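PDB 7JGU: fibronectin type-III domain-containing protein from Caldanaerobacter subterraneus subsp. tengcongensis, which is of unknown function but includes a fibronectin type III-like domain whose natural form is extremely heat-stable, partly through surface salt bridges. Local coordinates for residues F10-I15 against H20-T25. Numbering follows the deposited sequence.
Sequences FWVESI and HTLLLT. Unlike the reference sequence in segment 20-25: Leu23 (reference Arg), Thr25 (reference Arg).
Trp11 and Thr25 exchange two backbone hydrogen bonds, Trp11 N to Thr25 O (2.9 Å) and Thr25 N to Trp11 O, and Glu13 and Leu23 do the same, with Glu13 N to Leu23 O at 2.8 Å. Past them water 1 continues the ladder, accepting from Ile15 N (2.8 Å) and probably donating to Thr21 O. Weaker CA-H...O contacts run from Phe10 CA to Thr25 O and from Leu24 CA to Trp11 O.

These bonds form the antiparallel hairpin of strands 11-15 and 21-25, the A and B strands of the fibronectin type III sandwich; strand 55-58 flanks 21-25 on its other edge. Apolar side chains pack on the inner face. Phe10 CG stands anti to the backbone N (chi1 -179°), which brings the ring alongside Leu24: CE1 lies 4.0 Å from Leu24 CG, while Thr25 O meets the ring edge in its plane. Phe69, Leu71, Val83 and Ala85 of the opposite sheet also touch the Phe10 side chain, and an alanine in its place would probably leave a gap between them and Leu24. Val12 CG1 reaches Leu22 CD1 (3.8 Å) and Leu24 CD1.

On the outer face, Thr25, which replaces the reference arginine, is modelled in two conformers; in the one described, CG2 lies 3.9 Å from Trp11 CE3 and 3.4 Å from Glu13 OE2, a methyl-to-carboxylate contact, and OG1 bonds to Leu54 O. Leu23, likewise substituted for arginine, lies beside Glu13, its CD2 near OE1.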
ATOM      1  N   PHE A  10       2.780  -4.629  -6.596  1.00 13.45           N
ATOM      2  CA  PHE A  10       2.571  -3.554  -5.622  1.00 12.28           C
ATOM      3  C   PHE A  10       3.675  -2.533  -5.833  1.00 11.76           C
ATOM      4  O   PHE A  10       4.853  -2.830  -5.609  1.00 14.32           O
ATOM      5  CB  PHE A  10       2.619  -4.111  -4.207  1.00 12.34           C
ATOM      6  CG  PHE A  10       2.395  -3.098  -3.118  1.00 11.06           C
ATOM      7  CD1 PHE A  10       1.626  -1.980  -3.330  1.00 12.19           C
ATOM      8  CD2 PHE A  10       2.940  -3.302  -1.871  1.00 11.44           C
ATOM      9  CE1 PHE A  10       1.431  -1.066  -2.288  1.00 11.96           C
ATOM     10  CE2 PHE A  10       2.750  -2.408  -0.858  1.00 11.88           C
ATOM     11  CZ  PHE A  10       1.977  -1.313  -1.065  1.00 11.26           C
ATOM     12  N   TRP A  11       3.300  -1.356  -6.300  1.00 11.80           N
ATOM     13  CA  TRP A  11       4.227  -0.295  -6.648  1.00 12.95           C
ATOM     14  C   TRP A  11       3.839   0.981  -5.929  1.00 11.85           C
ATOM     15  O   TRP A  11       2.660   1.281  -5.755  1.00 13.38           O
ATOM     16  CB  TRP A  11       4.180  -0.042  -8.150  1.00 18.35           C
ATOM     17  CG  TRP A  11       4.510  -1.269  -8.958  1.00 24.71           C
ATOM     18  CD1 TRP A  11       5.401  -2.256  -8.634  1.00 28.26           C
ATOM     19  CD2 TRP A  11       3.938  -1.652 -10.211  1.00 27.29           C
ATOM     20  NE1 TRP A  11       5.421  -3.216  -9.603  1.00 29.70           N
ATOM     21  CE2 TRP A  11       4.521  -2.881 -10.584  1.00 30.44           C
ATOM     22  CE3 TRP A  11       2.971  -1.085 -11.047  1.00 32.58           C
ATOM     23  CZ2 TRP A  11       4.190  -3.537 -11.766  1.00 33.36           C
ATOM     24  CZ3 TRP A  11       2.634  -1.743 -12.216  1.00 33.60           C
ATOM     25  CH2 TRP A  11       3.244  -2.956 -12.570  1.00 34.85           C
ATOM     26  N   VAL A  12       4.851   1.747  -5.554  1.00 13.35           N
ATOM     27  CA  VAL A  12       4.678   3.029  -4.900  1.00 12.95           C
ATOM     28  C   VAL A  12       5.245   4.051  -5.867  1.00 16.40           C
ATOM     29  O   VAL A  12       6.432   3.995  -6.200  1.00 18.98           O
ATOM     30  CB  VAL A  12       5.406   3.059  -3.553  1.00 15.24           C
ATOM     31  CG1 VAL A  12       5.271   4.418  -2.885  1.00 18.50           C
ATOM     32  CG2 VAL A  12       4.885   1.970  -2.633  1.00 17.04           C
ATOM     33  N   GLU A  13       4.397   4.953  -6.344  1.00 17.93           N
ATOM     34  CA  GLU A  13       4.709   5.814  -7.468  1.00 24.36           C
ATOM     35  C   GLU A  13       4.645   7.273  -7.052  1.00 20.21           C
ATOM     36  O   GLU A  13       3.829   7.674  -6.217  1.00 16.81           O
ATOM     37  CB  GLU A  13       3.737   5.565  -8.633  1.00 35.86           C
ATOM     38  CG  GLU A  13       3.885   4.188  -9.277  1.00 48.69           C
ATOM     39  CD  GLU A  13       2.689   3.810 -10.125  1.00 58.35           C
ATOM     40  OE1 GLU A  13       1.875   4.707 -10.425  1.00 61.45           O
ATOM     41  OE2 GLU A  13       2.560   2.619 -10.485  1.00 62.32           O
ATOM     42  N   SER A  14       5.531   8.057  -7.645  0.53 24.12           N
ATOM     43  CA  SER A  14       5.542   9.486  -7.425  0.53 26.23           C
ATOM     44  C   SER A  14       4.399  10.131  -8.194  0.53 23.11           C
ATOM     45  O   SER A  14       3.889   9.580  -9.180  0.53 23.52           O
ATOM     46  CB  SER A  14       6.866  10.075  -7.911  0.53 28.68           C
ATOM     47  OG  SER A  14       6.955   9.996  -9.323  0.53 31.03           O
ATOM     48  N   ILE A  15       3.985  11.290  -7.716  1.00 20.63           N
ATOM     49  CA  ILE A  15       3.002  12.134  -8.391  1.00 22.20           C
ATOM     50  C   ILE A  15       3.765  13.353  -8.871  1.00 20.55           C
ATOM     51  O   ILE A  15       4.511  13.953  -8.085  1.00 21.00           O
ATOM     52  CB  ILE A  15       1.873  12.523  -7.420  1.00 27.21           C
ATOM     53  CG1 ILE A  15       1.046  11.275  -7.080  1.00 33.70           C
ATOM     54  CG2 ILE A  15       0.977  13.573  -7.993  1.00 29.21           C
ATOM     55  CD1 ILE A  15       0.701  11.155  -5.630  1.00 35.86           C
ATOM     56  N   HIS A  20       4.554  15.507  -1.237  1.00 16.58           N
ATOM     57  CA  HIS A  20       3.790  15.227  -0.032  1.00 16.41           C
ATOM     58  C   HIS A  20       2.824  14.065  -0.205  1.00 15.38           C
ATOM     59  O   HIS A  20       2.019  13.802   0.691  1.00 16.77           O
ATOM     60  CB  HIS A  20       3.005  16.468   0.368  1.00 20.85           C
ATOM     61  CG  HIS A  20       3.870  17.576   0.866  1.00 24.09           C
ATOM     62  ND1 HIS A  20       4.420  18.526   0.035  1.00 28.28           N
ATOM     63  CD2 HIS A  20       4.322  17.859   2.110  1.00 25.82           C
ATOM     64  CE1 HIS A  20       5.147  19.366   0.753  1.00 27.57           C
ATOM     65  NE2 HIS A  20       5.100  18.986   2.017  1.00 30.42           N
ATOM     66  N   THR A  21       2.884  13.374  -1.331  1.00 14.30           N
ATOM     67  CA  THR A  21       1.899  12.357  -1.658  1.00 13.78           C
ATOM     68  C   THR A  21       2.604  11.256  -2.416  1.00 13.46           C
ATOM     69  O   THR A  21       3.517  11.513  -3.198  1.00 15.71           O
ATOM     70  CB  THR A  21       0.820  12.943  -2.593  1.00 16.92           C
ATOM     71  OG1 THR A  21       0.371  14.215  -2.103  1.00 20.80           O
ATOM     72  CG2 THR A  21      -0.351  11.999  -2.729  1.00 19.39           C
ATOM     73  N   LEU A  22       2.146  10.024  -2.199  1.00 12.48           N
ATOM     74  CA  LEU A  22       2.565   8.880  -2.996  1.00 11.98           C
ATOM     75  C   LEU A  22       1.329   8.121  -3.447  1.00 12.14           C
ATOM     76  O   LEU A  22       0.331   8.061  -2.722  1.00 14.29           O
ATOM     77  CB  LEU A  22       3.476   7.943  -2.197  1.00 12.68           C
ATOM     78  CG  LEU A  22       4.869   8.518  -1.911  1.00 14.04           C
ATOM     79  CD1 LEU A  22       5.605   7.643  -0.892  1.00 15.68           C
ATOM     80  CD2 LEU A  22       5.668   8.659  -3.192  1.00 15.52           C
ATOM     81  N   LEU A  23       1.409   7.532  -4.638  1.00 11.81           N
ATOM     82  CA  LEU A  23       0.324   6.740  -5.203  1.00 11.26           C
ATOM     83  C   LEU A  23       0.704   5.278  -5.133  1.00 12.19           C
ATOM     84  O   LEU A  23       1.688   4.852  -5.736  1.00 14.80           O
ATOM     85  CB  LEU A  23       0.059   7.161  -6.638  1.00 14.12           C
ATOM     86  CG  LEU A  23      -0.996   6.322  -7.361  1.00 16.48           C
ATOM     87  CD1 LEU A  23      -2.329   6.347  -6.647  1.00 18.23           C
ATOM     88  CD2 LEU A  23      -1.182   6.837  -8.773  1.00 19.42           C
ATOM     89  N   LEU A  24      -0.030   4.536  -4.351  1.00 10.47           N
ATOM     90  CA  LEU A  24       0.156   3.093  -4.270  1.00 10.45           C
ATOM     91  C   LEU A  24      -0.782   2.410  -5.250  1.00 10.36           C
ATOM     92  O   LEU A  24      -1.943   2.782  -5.364  1.00 10.62           O
ATOM     93  CB  LEU A  24      -0.202   2.619  -2.860  1.00 10.37           C
ATOM     94  CG  LEU A  24       0.855   2.831  -1.785  1.00 12.83           C
ATOM     95  CD1 LEU A  24       1.353   4.265  -1.726  1.00 15.05           C
ATOM     96  CD2 LEU A  24       0.328   2.387  -0.438  1.00 14.38           C
ATOM     97  N   THR A  25      -0.281   1.389  -5.932  0.51 10.74           N
ATOM     98  CA  THR A  25      -1.130   0.616  -6.820  0.51 10.81           C
ATOM     99  C   THR A  25      -0.715  -0.842  -6.760  0.51  8.07           C
ATOM    100  O   THR A  25       0.414  -1.179  -6.394  0.51  8.38           O
ATOM    101  CB  THR A  25      -1.084   1.119  -8.261  0.51 13.95           C
ATOM    102  OG1 THR A  25      -2.176   0.539  -8.981  0.51 16.62           O
ATOM    103  CG2 THR A  25       0.200   0.711  -8.926  0.51 13.97           C
TER
HETATM  104  O   HOH W   1       5.105  12.030  -5.302  1.00 20.93           O